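Local atomic coordinates of ABC transporter substrate-binding protein (Bradyrhizobium japonicum, PDB entry 4I1D), a protein that probably serves as the periplasmic solute-binding component of an ABC importer, perhaps for polyamines such as spermidine and putrescine, and here holds D-malate. Residues 41-46 with 60-65; 13-18 with 34-39. All blocks are in the same frame, centred on the assembly; numbering follows the deposited sequence.

From the N terminus, strand 4-9 runs into helix 12-30, whose first turns hold 13-18; the chain then returns as strand 33-38, and contact 2 closes this first loop by tying helix to strand. Strand 33-38 leads on to helix 43-51, and contact 1 closes a second loop when strand 59-63 comes back beside the start of that helix. The two loops follow in series, neither nested nor crossed. Strands 33-38 and 59-63 both pair in parallel with strand 4-9, so the contacts fix successive helices to one sheet. Their centres lie about 14 Å apart, and they touch directly: Asp61 OD2 is 2.6 Å from Tyr14 OH, a probable hydrogen bond.

Contact 1 of 2, residues 41-46 with 60-65; sequences DAWPAI and VDTPTG
The chain leading into helix 43-51, and its opening residues, pack on strand 59-63, which lies between parallel strand 4-9 and antiparallel strand 219-235 of the mixed sheet; Trp43 meets Thr62, and Ala42 and Ile46 meet Val60. Trp43 NE1 gives a hydrogen bond to Thr62 OG1 at 3.1 Å, bent to 148° at the hydrogen. The hydroxyl lies at the indole edge, 8° out of the ring plane, and the two side chains cross at about a right angle. OG1 is brought there because it stands anti to the Thr62 backbone N (chi1 -167°), while CG2 lies 3.6 Å from Trp43 NE1. A water extends the polar link: it accepts from Ala42 N and also bonds Thr62 OG1. In this periplasmic binding protein fold, the strand is hydrogen-bonded to both neighbours, Asp61 with Val8 of strand 4-9 and Thr62 with Ser232 of strand 219-235. The rest of the contact is apolar. Ile46 CD1 and Val60 CG2 meet tip to tip at 4.1 Å, and Val60 CG1 touches Ala42 CB at 4.0 Å. Ile46 CD1 also sits over the centre of the Trp43 ring, 3.6 Å above its plane, which helps fix the indole's rotation. Ahead of the helix, Asp41 OD1 caps by accepting from Trp43 N at 3.1 Å, the N-H arriving from above the carboxylate plane.

Contact 2 of 2, residues 13-18 with 34-39; sequences AYQAAQ and INQDSI
Helix 13-18 and strand 34-38 run nearly antiparallel, 163° between their directions and 10.7 Å between axes, with Gln15 CA nearest Ser38 CA. They are the helix and second strand of the beta-alpha-beta unit 4-9, 12-30, 33-38, and one glutamine side chain links them. With CG turned away from the Gln15 backbone N (chi1 -169°), the extended chain carries the amide to the strand. There NE2 gives two hydrogen bonds, both close to the Gln15 amide plane: one to Gln36 OE1 at 2.7 Å, the other to Asp37 O at 3.0 Å. Both are fairly straight, but the first meets its acceptor only slightly tilted from the carbonyl plane, whereas the second comes to Asp37 O from well above that plane. The Gln15 and Gln36 side chains run alongside each other in opposite senses, their amide planes turned only modestly apart. Gln36 NE2 in turn bonds Thr19 OG1, which helps set the rotation of its amide. Gln15 OE1 also accepts from Gly11 N, so both ends of the buried amide are occupied. A leucine here would probably leave Gln36 OE1 and Asp37 O without their donor and the Ser38 hydroxyl without its acceptor on the helix. The second subunit also reaches this strand: its Arg208 forms a salt bridge with Asp37 OD2. Ser38 OG donates to Gln15 OE1 at 2.9 Å, arriving from above the carbonyl plane at a C=O...donor angle of 103°.

Contact 1 of 2, residues 41-46 with 60-65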
loop_
_atom_site.group_PDB
_atom_site.type_symbol
_atom_site.label_atom_id
_atom_site.label_comp_id
_atom_site.label_asym_id
_atom_site.label_seq_id
_atom_site.Cartn_x
_atom_site.Cartn_y
_atom_site.Cartn_z
ATOM N N ASP A 41 -21.250 -10.701 -16.741
ATOM C CA ASP A 41 -20.746 -9.757 -17.733
ATOM C C ASP A 41 -19.747 -10.454 -18.645
ATOM O O ASP A 41 -18.659 -10.845 -18.219
ATOM C CB ASP A 41 -20.097 -8.545 -17.051
ATOM C CG ASP A 41 -19.415 -7.603 -18.043
ATOM O OD1 ASP A 41 -19.717 -7.682 -19.255
ATOM O OD2 ASP A 41 -18.582 -6.775 -17.606
ATOM N N ALA A 42 -20.115 -10.584 -19.912
ATOM C CA ALA A 42 -19.338 -11.385 -20.843
ATOM C C ALA A 42 -18.132 -10.662 -21.427
ATOM O O ALA A 42 -17.238 -11.292 -21.978
ATOM C CB ALA A 42 -20.225 -11.865 -21.957
ATOM N N TRP A 43 -18.095 -9.342 -21.324
ATOM C CA TRP A 43 -17.157 -8.612 -22.172
ATOM C C TRP A 43 -15.669 -8.746 -21.846
ATOM O O TRP A 43 -14.857 -8.940 -22.754
ATOM C CB TRP A 43 -17.650 -7.188 -22.461
ATOM C CG TRP A 43 -18.780 -7.324 -23.426
ATOM C CD1 TRP A 43 -20.097 -7.518 -23.123
ATOM C CD2 TRP A 43 -18.682 -7.401 -24.857
ATOM N NE1 TRP A 43 -20.833 -7.665 -24.277
ATOM C CE2 TRP A 43 -19.990 -7.597 -25.355
ATOM C CE3 TRP A 43 -17.620 -7.296 -25.765
ATOM C CZ2 TRP A 43 -20.265 -7.691 -26.726
ATOM C CZ3 TRP A 43 -17.895 -7.393 -27.128
ATOM C CH2 TRP A 43 -19.208 -7.587 -27.592
ATOM N N PRO A 44 -15.308 -8.705 -20.560
ATOM C CA PRO A 44 -13.885 -8.950 -20.302
ATOM C C PRO A 44 -13.435 -10.286 -20.894
ATOM O O PRO A 44 -12.330 -10.378 -21.431
ATOM C CB PRO A 44 -13.808 -8.966 -18.770
ATOM C CG PRO A 44 -14.936 -8.065 -18.341
ATOM C CD PRO A 44 -16.049 -8.356 -19.335
ATOM N N ALA A 45 -14.297 -11.299 -20.826
ATOM C CA ALA A 45 -13.947 -12.619 -21.331
ATOM C C ALA A 45 -13.904 -12.636 -22.856
ATOM O O ALA A 45 -13.026 -13.254 -23.458
ATOM C CB ALA A 45 -14.924 -13.666 -20.811
ATOM N N ILE A 46 -14.862 -11.966 -23.481
ATOM C CA ILE A 46 -14.884 -11.879 -24.932
ATOM C C ILE A 46 -13.582 -11.248 -25.429
ATOM O O ILE A 46 -12.989 -11.724 -26.398
ATOM C CB ILE A 46 -16.094 -11.074 -25.432
ATOM C CG1 ILE A 46 -17.373 -11.904 -25.298
ATOM C CG2 ILE A 46 -15.913 -10.666 -26.877
ATOM C CD1 ILE A 46 -18.639 -11.063 -25.432
ATOM N N VAL A 60 -23.119 -15.055 -28.073
ATOM C CA VAL A 60 -23.322 -14.390 -26.798
ATOM C C VAL A 60 -24.583 -13.535 -26.815
ATOM O O VAL A 60 -24.838 -12.796 -27.763
ATOM C CB VAL A 60 -22.113 -13.509 -26.440
ATOM C CG1 VAL A 60 -22.405 -12.681 -25.206
ATOM C CG2 VAL A 60 -20.888 -14.394 -26.219
ATOM N N ASP A 61 -25.378 -13.675 -25.764
ATOM C CA ASP A 61 -26.565 -12.864 -25.552
ATOM C C ASP A 61 -26.207 -11.784 -24.535
ATOM O O ASP A 61 -25.891 -12.098 -23.391
ATOM C CB ASP A 61 -27.685 -13.740 -25.000
ATOM C CG ASP A 61 -28.825 -12.934 -24.426
ATOM O OD1 ASP A 61 -29.192 -11.913 -25.051
ATOM O OD2 ASP A 61 -29.352 -13.319 -23.355
ATOM N N THR A 62 -26.252 -10.518 -24.946
ATOM C CA THR A 62 -25.762 -9.440 -24.090
ATOM C C THR A 62 -26.510 -8.116 -24.324
ATOM O O THR A 62 -27.071 -7.905 -25.403
ATOM C CB THR A 62 -24.245 -9.250 -24.332
ATOM O OG1 THR A 62 -23.676 -8.420 -23.311
ATOM C CG2 THR A 62 -24.002 -8.625 -25.700
ATOM N N PRO A 63 -26.531 -7.220 -23.313
ATOM C CA PRO A 63 -27.131 -5.904 -23.552
ATOM C C PRO A 63 -26.638 -5.281 -24.852
ATOM O O PRO A 63 -25.451 -5.276 -25.160
ATOM C CB PRO A 63 -26.674 -5.087 -22.337
ATOM C CG PRO A 63 -26.640 -6.119 -21.243
ATOM C CD PRO A 63 -26.092 -7.367 -21.912
ATOM N N THR A 64 -27.588 -4.758 -25.604
ATOM C CA THR A 64 -27.384 -4.363 -26.983
ATOM C C THR A 64 -26.242 -3.353 -27.159
ATOM O O THR A 64 -25.521 -3.385 -28.155
ATOM C CB THR A 64 -28.714 -3.821 -27.539
ATOM O OG1 THR A 64 -29.708 -4.845 -27.416
ATOM C CG2 THR A 64 -28.590 -3.416 -28.981
ATOM N N GLY A 65 -26.062 -2.478 -26.180
ATOM C CA GLY A 65 -25.031 -1.455 -26.268
ATOM C C GLY A 65 -23.625 -2.022 -26.341
ATOM O O GLY A 65 -22.748 -1.434 -26.972
HETATM O O HOH W 1 -23.114 -9.785 -20.575
#

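Contact 2 of 2, residues 13-18 with 34-39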
loop_
_atom_site.group_PDB
_atom_site.type_symbol
_atom_site.label_atom_id
_atom_site.label_comp_id
_atom_site.label_asym_id
_atom_site.label_seq_id
_atom_site.Cartn_x
_atom_site.Cartn_y
_atom_site.Cartn_z
ATOM N N ALA A 13 -33.382 -18.001 -14.020
ATOM C CA ALA A 13 -34.709 -18.235 -14.596
ATOM C C ALA A 13 -34.731 -17.814 -16.060
ATOM O O ALA A 13 -35.340 -18.478 -16.906
ATOM C CB ALA A 13 -35.776 -17.498 -13.816
ATOM N N TYR A 14 -34.058 -16.704 -16.348
ATOM C CA TYR A 14 -33.971 -16.174 -17.708
ATOM C C TYR A 14 -33.401 -17.191 -18.703
ATOM O O TYR A 14 -34.019 -17.462 -19.728
ATOM C CB TYR A 14 -33.163 -14.874 -17.720
ATOM C CG TYR A 14 -32.839 -14.315 -19.093
ATOM C CD1 TYR A 14 -33.812 -14.209 -20.081
ATOM C CD2 TYR A 14 -31.558 -13.867 -19.385
ATOM C CE1 TYR A 14 -33.503 -13.686 -21.327
ATOM C CE2 TYR A 14 -31.245 -13.341 -20.612
ATOM C CZ TYR A 14 -32.210 -13.253 -21.587
ATOM O OH TYR A 14 -31.865 -12.735 -22.825
ATOM N N GLN A 15 -32.235 -17.765 -18.412
ATOM C CA GLN A 15 -31.643 -18.728 -19.349
ATOM C C GLN A 15 -32.447 -20.029 -19.407
ATOM O O GLN A 15 -32.482 -20.700 -20.439
ATOM C CB GLN A 15 -30.173 -19.011 -19.016
ATOM C CG GLN A 15 -29.421 -19.788 -20.098
ATOM C CD GLN A 15 -27.907 -19.538 -20.077
ATOM O OE1 GLN A 15 -27.439 -18.518 -19.569
ATOM N NE2 GLN A 15 -27.145 -20.469 -20.637
ATOM N N ALA A 16 -33.085 -20.406 -18.301
ATOM C CA ALA A 16 -33.900 -21.620 -18.329
ATOM C C ALA A 16 -35.092 -21.411 -19.275
ATOM O O ALA A 16 -35.502 -22.319 -19.998
ATOM C CB ALA A 16 -34.380 -21.990 -16.935
ATOM N N ALA A 17 -35.635 -20.200 -19.267
ATOM C CA ALA A 17 -36.783 -19.873 -20.108
ATOM C C ALA A 17 -36.383 -19.873 -21.577
ATOM O O ALA A 17 -37.151 -20.309 -22.432
ATOM C CB ALA A 17 -37.360 -18.524 -19.715
ATOM N N GLN A 18 -35.178 -19.375 -21.858
ATOM C CA GLN A 18 -34.637 -19.365 -23.210
ATOM C C GLN A 18 -34.496 -20.777 -23.724
ATOM O O GLN A 18 -34.691 -21.050 -24.911
ATOM C CB GLN A 18 -33.250 -18.726 -23.226
ATOM C CG GLN A 18 -33.223 -17.236 -22.954
ATOM C CD GLN A 18 -31.798 -16.744 -22.908
ATOM O OE1 GLN A 18 -31.062 -16.920 -23.868
ATOM N NE2 GLN A 18 -31.384 -16.176 -21.771
ATOM N N ILE A 34 -26.557 -27.543 -28.765
ATOM C CA ILE A 34 -26.240 -26.232 -28.216
ATOM C C ILE A 34 -25.662 -26.387 -26.818
ATOM O O ILE A 34 -26.385 -26.673 -25.868
ATOM C CB ILE A 34 -27.480 -25.314 -28.185
ATOM C CG1 ILE A 34 -28.182 -25.347 -29.546
ATOM C CG2 ILE A 34 -27.092 -23.872 -27.769
ATOM C CD1 ILE A 34 -29.345 -24.387 -29.675
ATOM N N ASN A 35 -24.351 -26.227 -26.695
ATOM C CA ASN A 35 -23.729 -26.203 -25.378
ATOM C C ASN A 35 -23.904 -24.821 -24.759
ATOM O O ASN A 35 -23.729 -23.796 -25.423
ATOM C CB ASN A 35 -22.257 -26.574 -25.474
ATOM C CG ASN A 35 -22.040 -27.847 -26.265
ATOM O OD1 ASN A 35 -21.401 -27.836 -27.319
ATOM N ND2 ASN A 35 -22.584 -28.956 -25.766
ATOM N N GLN A 36 -24.282 -24.797 -23.490
ATOM C CA GLN A 36 -24.592 -23.548 -22.818
ATOM C C GLN A 36 -23.503 -23.140 -21.854
ATOM O O GLN A 36 -22.828 -23.984 -21.264
ATOM C CB GLN A 36 -25.911 -23.671 -22.047
ATOM C CG GLN A 36 -27.149 -23.805 -22.924
ATOM C CD GLN A 36 -28.435 -23.613 -22.140
ATOM O OE1 GLN A 36 -28.507 -22.770 -21.238
ATOM N NE2 GLN A 36 -29.458 -24.396 -22.474
ATOM N N ASP A 37 -23.363 -21.834 -21.666
ATOM C CA ASP A 37 -22.537 -21.303 -20.596
ATOM C C ASP A 37 -23.261 -20.066 -20.065
ATOM O O ASP A 37 -24.250 -19.619 -20.662
ATOM C CB ASP A 37 -21.135 -20.961 -21.113
ATOM C CG ASP A 37 -20.075 -21.001 -20.016
ATOM O OD1 ASP A 37 -20.449 -21.112 -18.825
ATOM O OD2 ASP A 37 -18.867 -20.917 -20.341
ATOM N N SER A 38 -22.782 -19.531 -18.945
ATOM C CA SER A 38 -23.381 -18.361 -18.310
ATOM C C SER A 38 -22.316 -17.478 -17.695
ATOM O O SER A 38 -21.292 -17.962 -17.210
ATOM C CB SER A 38 -24.371 -18.777 -17.210
ATOM O OG SER A 38 -25.412 -19.567 -17.758
ATOM N N ILE A 39 -22.569 -16.177 -17.703
ATOM C CA ILE A 39 -21.688 -15.225 -17.059
ATOM C C ILE A 39 -22.458 -13.916 -16.884
ATOM O O ILE A 39 -23.247 -13.535 -17.755
ATOM C CB ILE A 39 -20.380 -15.019 -17.880
ATOM C CG1 ILE A 39 -19.322 -14.294 -17.042
ATOM C CG2 ILE A 39 -20.661 -14.266 -19.175
ATOM C CD1 ILE A 39 -17.954 -14.232 -17.696
#